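Local coordinates for protein L-threonine 3-dehydrogenase (Clostridioides difficile, PDB 7OL1) that probably oxidises L-threonine at its 3-hydroxyl group, as an enzyme of the NAD(P)-dependent epimerase/dehydratase family, at residues A[123-137]-A[177-190]. Numbering follows the deposited sequence.
Sequences LEIAKELDCKFFTPS and YHSKFGVDTRGVRF
Phe133 and Thr185 pair in parallel on neighbouring strands of the Rossmann-type sheet, and the helices leading into both strands pack together beside them. Phe133 N donates to Asp184 O at 2.9 Å, and Phe133 O takes the N-H of Arg186. Thr135 N then donates to Arg186 O. Past Gly187, Ser137 N donates to Val188 O at 2.8 Å. Ser137 OG is held by Glu171, which also pairs with Arg189. On the face that carries Phe134, Arg186 grips Asp184 OD1 side-on with NE and NH2, and Arg257 adds a salt bridge to the same oxygen. Arg186 NH1 donates to Leu246 O. Thr185 OG1 is satisfied by Asn258 and by Cys174 O. Between the helices, Leu123 CB sits over the centre of the Tyr177 ring, 3.8 Å from its centroid. Lys127 stretches out, with CG anti to the backbone N (chi1 -175°), and lays NZ over a face of Phe181 as a cation-pi contact. Lys180 CG lies on the opposite face. The Tyr177 hydroxyl donates to Glu124, whose carboxylate stands 79° from the ring plane. Glu124 OE1 lies at the ring edge and receives Tyr177 OH at 2.7 Å on its anti lone pair.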
loop_
_atom_site.group_PDB
_atom_site.type_symbol
_atom_site.label_atom_id
_atom_site.label_comp_id
_atom_site.label_asym_id
_atom_site.label_seq_id
_atom_site.Cartn_x
_atom_site.Cartn_y
_atom_site.Cartn_z
ATOM N N LEU A 123 -15.497 2.849 1.965
ATOM C CA LEU A 123 -15.543 1.977 0.771
ATOM C C LEU A 123 -16.650 0.958 1.011
ATOM O O LEU A 123 -17.431 0.690 0.084
ATOM C CB LEU A 123 -14.179 1.325 0.511
ATOM C CG LEU A 123 -13.133 2.245 -0.122
ATOM C CD1 LEU A 123 -11.752 1.632 -0.060
ATOM C CD2 LEU A 123 -13.489 2.569 -1.569
ATOM N N GLU A 124 -16.737 0.455 2.241
ATOM C CA GLU A 124 -17.722 -0.594 2.623
ATOM C C GLU A 124 -19.116 0.041 2.518
ATOM O O GLU A 124 -20.055 -0.658 2.047
ATOM C CB GLU A 124 -17.369 -1.197 3.988
ATOM C CG GLU A 124 -16.345 -2.319 3.918
ATOM C CD GLU A 124 -16.884 -3.622 3.350
ATOM O OE1 GLU A 124 -16.165 -4.285 2.522
ATOM O OE2 GLU A 124 -18.024 -3.981 3.738
ATOM N N ILE A 125 -19.244 1.323 2.875
ATOM C CA ILE A 125 -20.530 2.058 2.735
ATOM C C ILE A 125 -20.871 2.149 1.247
ATOM O O ILE A 125 -21.987 1.773 0.876
ATOM C CB ILE A 125 -20.444 3.434 3.406
ATOM C CG1 ILE A 125 -20.452 3.304 4.928
ATOM C CG2 ILE A 125 -21.574 4.313 2.926
ATOM C CD1 ILE A 125 -20.002 4.535 5.660
ATOM N N ALA A 126 -19.932 2.605 0.416
ATOM C CA ALA A 126 -20.134 2.800 -1.039
ATOM C C ALA A 126 -20.469 1.460 -1.697
ATOM O O ALA A 126 -21.375 1.412 -2.540
ATOM C CB ALA A 126 -18.910 3.411 -1.632
ATOM N N LYS A 127 -19.797 0.392 -1.285
ATOM C CA LYS A 127 -20.114 -0.988 -1.741
ATOM C C LYS A 127 -21.595 -1.277 -1.473
ATOM O O LYS A 127 -22.222 -1.889 -2.337
ATOM C CB LYS A 127 -19.225 -2.022 -1.037
ATOM C CG LYS A 127 -19.384 -3.459 -1.520
ATOM C CD LYS A 127 -18.653 -4.497 -0.679
ATOM C CE LYS A 127 -19.174 -5.901 -0.915
ATOM N NZ LYS A 127 -18.331 -6.954 -0.300
ATOM N N GLU A 128 -22.119 -0.872 -0.310
ATOM C CA GLU A 128 -23.463 -1.282 0.170
ATOM C C GLU A 128 -24.524 -0.414 -0.506
ATOM O O GLU A 128 -25.584 -0.948 -0.788
ATOM C CB GLU A 128 -23.584 -1.201 1.692
ATOM C CG GLU A 128 -24.747 -2.013 2.253
ATOM C CD GLU A 128 -24.824 -2.106 3.774
ATOM O OE1 GLU A 128 -23.757 -2.058 4.462
ATOM O OE2 GLU A 128 -25.958 -2.225 4.278
ATOM N N LEU A 129 -24.235 0.857 -0.768
ATOM C CA LEU A 129 -25.222 1.862 -1.246
ATOM C C LEU A 129 -25.107 2.163 -2.747
ATOM O O LEU A 129 -25.902 2.986 -3.205
ATOM C CB LEU A 129 -24.982 3.164 -0.481
ATOM C CG LEU A 129 -25.163 3.086 1.033
ATOM C CD1 LEU A 129 -25.368 4.487 1.598
ATOM C CD2 LEU A 129 -26.315 2.158 1.411
ATOM N N ASP A 130 -24.129 1.615 -3.474
ATOM C CA ASP A 130 -23.880 2.005 -4.888
ATOM C C ASP A 130 -23.545 3.497 -4.981
ATOM O O ASP A 130 -24.081 4.188 -5.857
ATOM C CB ASP A 130 -25.082 1.686 -5.778
ATOM C CG ASP A 130 -24.750 0.624 -6.796
ATOM O OD1 ASP A 130 -24.785 -0.573 -6.419
ATOM O OD2 ASP A 130 -24.409 1.009 -7.936
ATOM N N CYS A 131 -22.675 3.984 -4.119
ATOM C CA CYS A 131 -22.192 5.381 -4.195
ATOM C C CYS A 131 -21.018 5.467 -5.147
ATOM O O CYS A 131 -20.302 4.454 -5.332
ATOM C CB CYS A 131 -21.674 5.910 -2.872
ATOM S SG CYS A 131 -23.034 6.200 -1.734
ATOM N N LYS A 132 -20.901 6.657 -5.706
ATOM C CA LYS A 132 -19.684 7.235 -6.281
ATOM C C LYS A 132 -18.791 7.546 -5.089
ATOM O O LYS A 132 -19.296 8.125 -4.117
ATOM C CB LYS A 132 -20.057 8.461 -7.120
ATOM C CG LYS A 132 -20.942 8.136 -8.319
ATOM C CD LYS A 132 -21.095 9.285 -9.285
ATOM C CE LYS A 132 -22.430 9.980 -9.153
ATOM N NZ LYS A 132 -23.503 9.216 -9.833
ATOM N N PHE A 133 -17.526 7.158 -5.172
ATOM C CA PHE A 133 -16.556 7.293 -4.070
ATOM C C PHE A 133 -15.259 7.925 -4.602
ATOM O O PHE A 133 -14.428 7.266 -5.262
ATOM C CB PHE A 133 -16.375 5.940 -3.370
ATOM C CG PHE A 133 -15.718 6.114 -2.023
ATOM C CD1 PHE A 133 -16.468 6.395 -0.900
ATOM C CD2 PHE A 133 -14.339 6.102 -1.896
ATOM C CE1 PHE A 133 -15.859 6.594 0.324
ATOM C CE2 PHE A 133 -13.732 6.323 -0.671
ATOM C CZ PHE A 133 -14.496 6.576 0.437
ATOM N N PHE A 134 -15.080 9.198 -4.288
ATOM C CA PHE A 134 -13.873 9.976 -4.604
ATOM C C PHE A 134 -12.977 10.098 -3.367
ATOM O O PHE A 134 -13.407 10.666 -2.410
ATOM C CB PHE A 134 -14.264 11.353 -5.111
ATOM C CG PHE A 134 -13.089 12.169 -5.570
ATOM C CD1 PHE A 134 -12.331 12.885 -4.655
ATOM C CD2 PHE A 134 -12.727 12.187 -6.901
ATOM C CE1 PHE A 134 -11.251 13.637 -5.067
ATOM C CE2 PHE A 134 -11.643 12.935 -7.314
ATOM C CZ PHE A 134 -10.914 13.662 -6.399
ATOM N N THR A 135 -11.740 9.618 -3.464
ATOM C CA THR A 135 -10.643 9.802 -2.496
ATOM C C THR A 135 -9.496 10.552 -3.162
ATOM O O THR A 135 -8.960 10.113 -4.162
ATOM C CB THR A 135 -10.055 8.454 -2.087
ATOM O OG1 THR A 135 -11.088 7.468 -2.184
ATOM C CG2 THR A 135 -9.387 8.522 -0.732
ATOM N N PRO A 136 -9.042 11.684 -2.612
ATOM C CA PRO A 136 -7.849 12.337 -3.108
ATOM C C PRO A 136 -6.615 11.590 -2.614
ATOM O O PRO A 136 -6.697 11.020 -1.577
ATOM C CB PRO A 136 -7.899 13.728 -2.484
ATOM C CG PRO A 136 -8.692 13.551 -1.210
ATOM C CD PRO A 136 -9.620 12.377 -1.452
ATOM N N SER A 137 -5.577 11.567 -3.449
ATOM C CA SER A 137 -4.217 11.033 -3.201
ATOM C C SER A 137 -3.255 12.198 -3.371
ATOM O O SER A 137 -3.753 13.317 -3.346
ATOM C CB SER A 137 -3.909 9.890 -4.114
ATOM O OG SER A 137 -2.710 9.257 -3.709
ATOM N N TYR A 177 -11.707 -2.206 -4.693
ATOM C CA TYR A 177 -13.171 -2.157 -4.449
ATOM C C TYR A 177 -13.848 -2.073 -5.820
ATOM O O TYR A 177 -14.928 -2.704 -6.008
ATOM C CB TYR A 177 -13.537 -1.088 -3.399
ATOM C CG TYR A 177 -13.565 -1.642 -1.991
ATOM C CD1 TYR A 177 -12.403 -1.829 -1.256
ATOM C CD2 TYR A 177 -14.751 -2.084 -1.428
ATOM C CE1 TYR A 177 -12.423 -2.404 0.004
ATOM C CE2 TYR A 177 -14.792 -2.644 -0.163
ATOM C CZ TYR A 177 -13.626 -2.806 0.556
ATOM O OH TYR A 177 -13.687 -3.362 1.794
ATOM N N HIS A 178 -13.200 -1.417 -6.790
ATOM C CA HIS A 178 -13.701 -1.375 -8.193
ATOM C C HIS A 178 -13.504 -2.730 -8.887
ATOM O O HIS A 178 -14.473 -3.279 -9.443
ATOM C CB HIS A 178 -13.041 -0.273 -9.006
ATOM C CG HIS A 178 -13.516 -0.308 -10.414
ATOM N ND1 HIS A 178 -14.810 0.076 -10.750
ATOM C CD2 HIS A 178 -12.919 -0.746 -11.548
ATOM C CE1 HIS A 178 -14.982 -0.104 -12.041
ATOM N NE2 HIS A 178 -13.842 -0.621 -12.542
ATOM N N SER A 179 -12.297 -3.280 -8.866
ATOM C CA SER A 179 -11.969 -4.492 -9.658
ATOM C C SER A 179 -12.793 -5.674 -9.148
ATOM O O SER A 179 -13.113 -6.552 -9.931
ATOM C CB SER A 179 -10.467 -4.761 -9.706
ATOM O OG SER A 179 -9.940 -5.334 -8.515
ATOM N N LYS A 180 -13.143 -5.679 -7.871
ATOM C CA LYS A 180 -13.648 -6.890 -7.194
ATOM C C LYS A 180 -15.147 -6.742 -6.970
ATOM O O LYS A 180 -15.793 -7.770 -7.087
ATOM C CB LYS A 180 -12.922 -7.116 -5.864
ATOM C CG LYS A 180 -13.474 -8.254 -5.013
ATOM C CD LYS A 180 -12.965 -9.623 -5.416
ATOM C CE LYS A 180 -13.578 -10.763 -4.630
ATOM N NZ LYS A 180 -12.711 -11.966 -4.663
ATOM N N PHE A 181 -15.658 -5.547 -6.616
ATOM C CA PHE A 181 -17.073 -5.328 -6.171
ATOM C C PHE A 181 -17.821 -4.359 -7.087
ATOM O O PHE A 181 -19.027 -4.165 -6.887
ATOM C CB PHE A 181 -17.147 -4.776 -4.739
ATOM C CG PHE A 181 -16.575 -5.728 -3.726
ATOM C CD1 PHE A 181 -17.003 -7.042 -3.683
ATOM C CD2 PHE A 181 -15.562 -5.333 -2.870
ATOM C CE1 PHE A 181 -16.443 -7.933 -2.788
ATOM C CE2 PHE A 181 -14.999 -6.229 -1.976
ATOM C CZ PHE A 181 -15.452 -7.521 -1.927
ATOM N N GLY A 182 -17.116 -3.718 -8.015
ATOM C CA GLY A 182 -17.727 -2.778 -8.964
ATOM C C GLY A 182 -18.070 -1.437 -8.342
ATOM O O GLY A 182 -18.847 -0.692 -8.972
ATOM N N VAL A 183 -17.471 -1.074 -7.209
ATOM C CA VAL A 183 -17.717 0.265 -6.605
ATOM C C VAL A 183 -17.144 1.334 -7.551
ATOM O O VAL A 183 -16.002 1.152 -8.014
ATOM C CB VAL A 183 -17.085 0.356 -5.204
ATOM C CG1 VAL A 183 -17.391 1.688 -4.537
ATOM C CG2 VAL A 183 -17.509 -0.804 -4.313
ATOM N N ASP A 184 -17.865 2.433 -7.796
ATOM C CA ASP A 184 -17.341 3.531 -8.650
ATOM C C ASP A 184 -16.371 4.346 -7.783
ATOM O O ASP A 184 -16.709 5.490 -7.400
ATOM C CB ASP A 184 -18.430 4.336 -9.397
ATOM C CG ASP A 184 -17.884 5.452 -10.295
ATOM O OD1 ASP A 184 -16.793 5.249 -10.890
ATOM O OD2 ASP A 184 -18.484 6.573 -10.323
ATOM N N THR A 185 -15.142 3.843 -7.626
ATOM C CA THR A 185 -14.013 4.599 -7.020
ATOM C C THR A 185 -13.163 5.335 -8.081
ATOM O O THR A 185 -12.930 4.798 -9.206
ATOM C CB THR A 185 -13.188 3.646 -6.152
ATOM O OG1 THR A 185 -12.363 2.817 -6.973
ATOM C CG2 THR A 185 -14.093 2.802 -5.280
ATOM N N ARG A 186 -12.689 6.524 -7.714
ATOM C CA ARG A 186 -11.885 7.426 -8.560
ATOM C C ARG A 186 -11.122 8.434 -7.710
ATOM O O ARG A 186 -11.614 8.769 -6.620
ATOM C CB ARG A 186 -12.787 8.266 -9.467
ATOM C CG ARG A 186 -13.656 7.443 -10.409
ATOM C CD ARG A 186 -14.528 8.370 -11.214
ATOM N NE ARG A 186 -15.582 7.609 -11.870
ATOM C CZ ARG A 186 -16.249 8.011 -12.960
ATOM N NH1 ARG A 186 -16.012 9.188 -13.534
ATOM N NH2 ARG A 186 -17.167 7.215 -13.461
ATOM N N GLY A 187 -10.017 8.983 -8.222
ATOM C CA GLY A 187 -9.272 9.992 -7.452
ATOM C C GLY A 187 -8.184 10.670 -8.240
ATOM O O GLY A 187 -7.872 10.236 -9.331
ATOM N N VAL A 188 -7.578 11.687 -7.653
ATOM C CA VAL A 188 -6.485 12.439 -8.301
ATOM C C VAL A 188 -5.355 12.532 -7.293
ATOM O O VAL A 188 -5.643 12.509 -6.107
ATOM C CB VAL A 188 -6.961 13.824 -8.754
ATOM C CG1 VAL A 188 -8.084 13.713 -9.778
ATOM C CG2 VAL A 188 -7.369 14.684 -7.572
ATOM N N ARG A 189 -4.123 12.580 -7.785
ATOM C CA ARG A 189 -2.928 12.935 -6.998
ATOM C C ARG A 189 -2.750 14.444 -7.121
ATOM O O ARG A 189 -2.212 14.915 -8.117
ATOM C CB ARG A 189 -1.704 12.152 -7.473
ATOM C CG ARG A 189 -1.950 10.666 -7.696
ATOM C CD ARG A 189 -0.622 9.938 -7.837
ATOM N NE ARG A 189 -0.790 8.502 -7.942
ATOM C CZ ARG A 189 -0.639 7.777 -9.037
ATOM N NH1 ARG A 189 -0.283 8.331 -10.190
ATOM N NH2 ARG A 189 -0.814 6.470 -8.956
ATOM N N PHE A 190 -3.225 15.175 -6.136
ATOM C CA PHE A 190 -3.001 16.631 -6.038
ATOM C C PHE A 190 -1.527 16.914 -5.785
ATOM O O PHE A 190 -0.851 16.282 -4.964
ATOM C CB PHE A 190 -3.855 17.267 -4.940
ATOM C CG PHE A 190 -5.320 17.288 -5.254
ATOM C CD1 PHE A 190 -5.801 18.048 -6.300
ATOM C CD2 PHE A 190 -6.211 16.522 -4.523
ATOM C CE1 PHE A 190 -7.153 18.054 -6.604
ATOM C CE2 PHE A 190 -7.562 16.532 -4.828
ATOM C CZ PHE A 190 -8.032 17.308 -5.857
#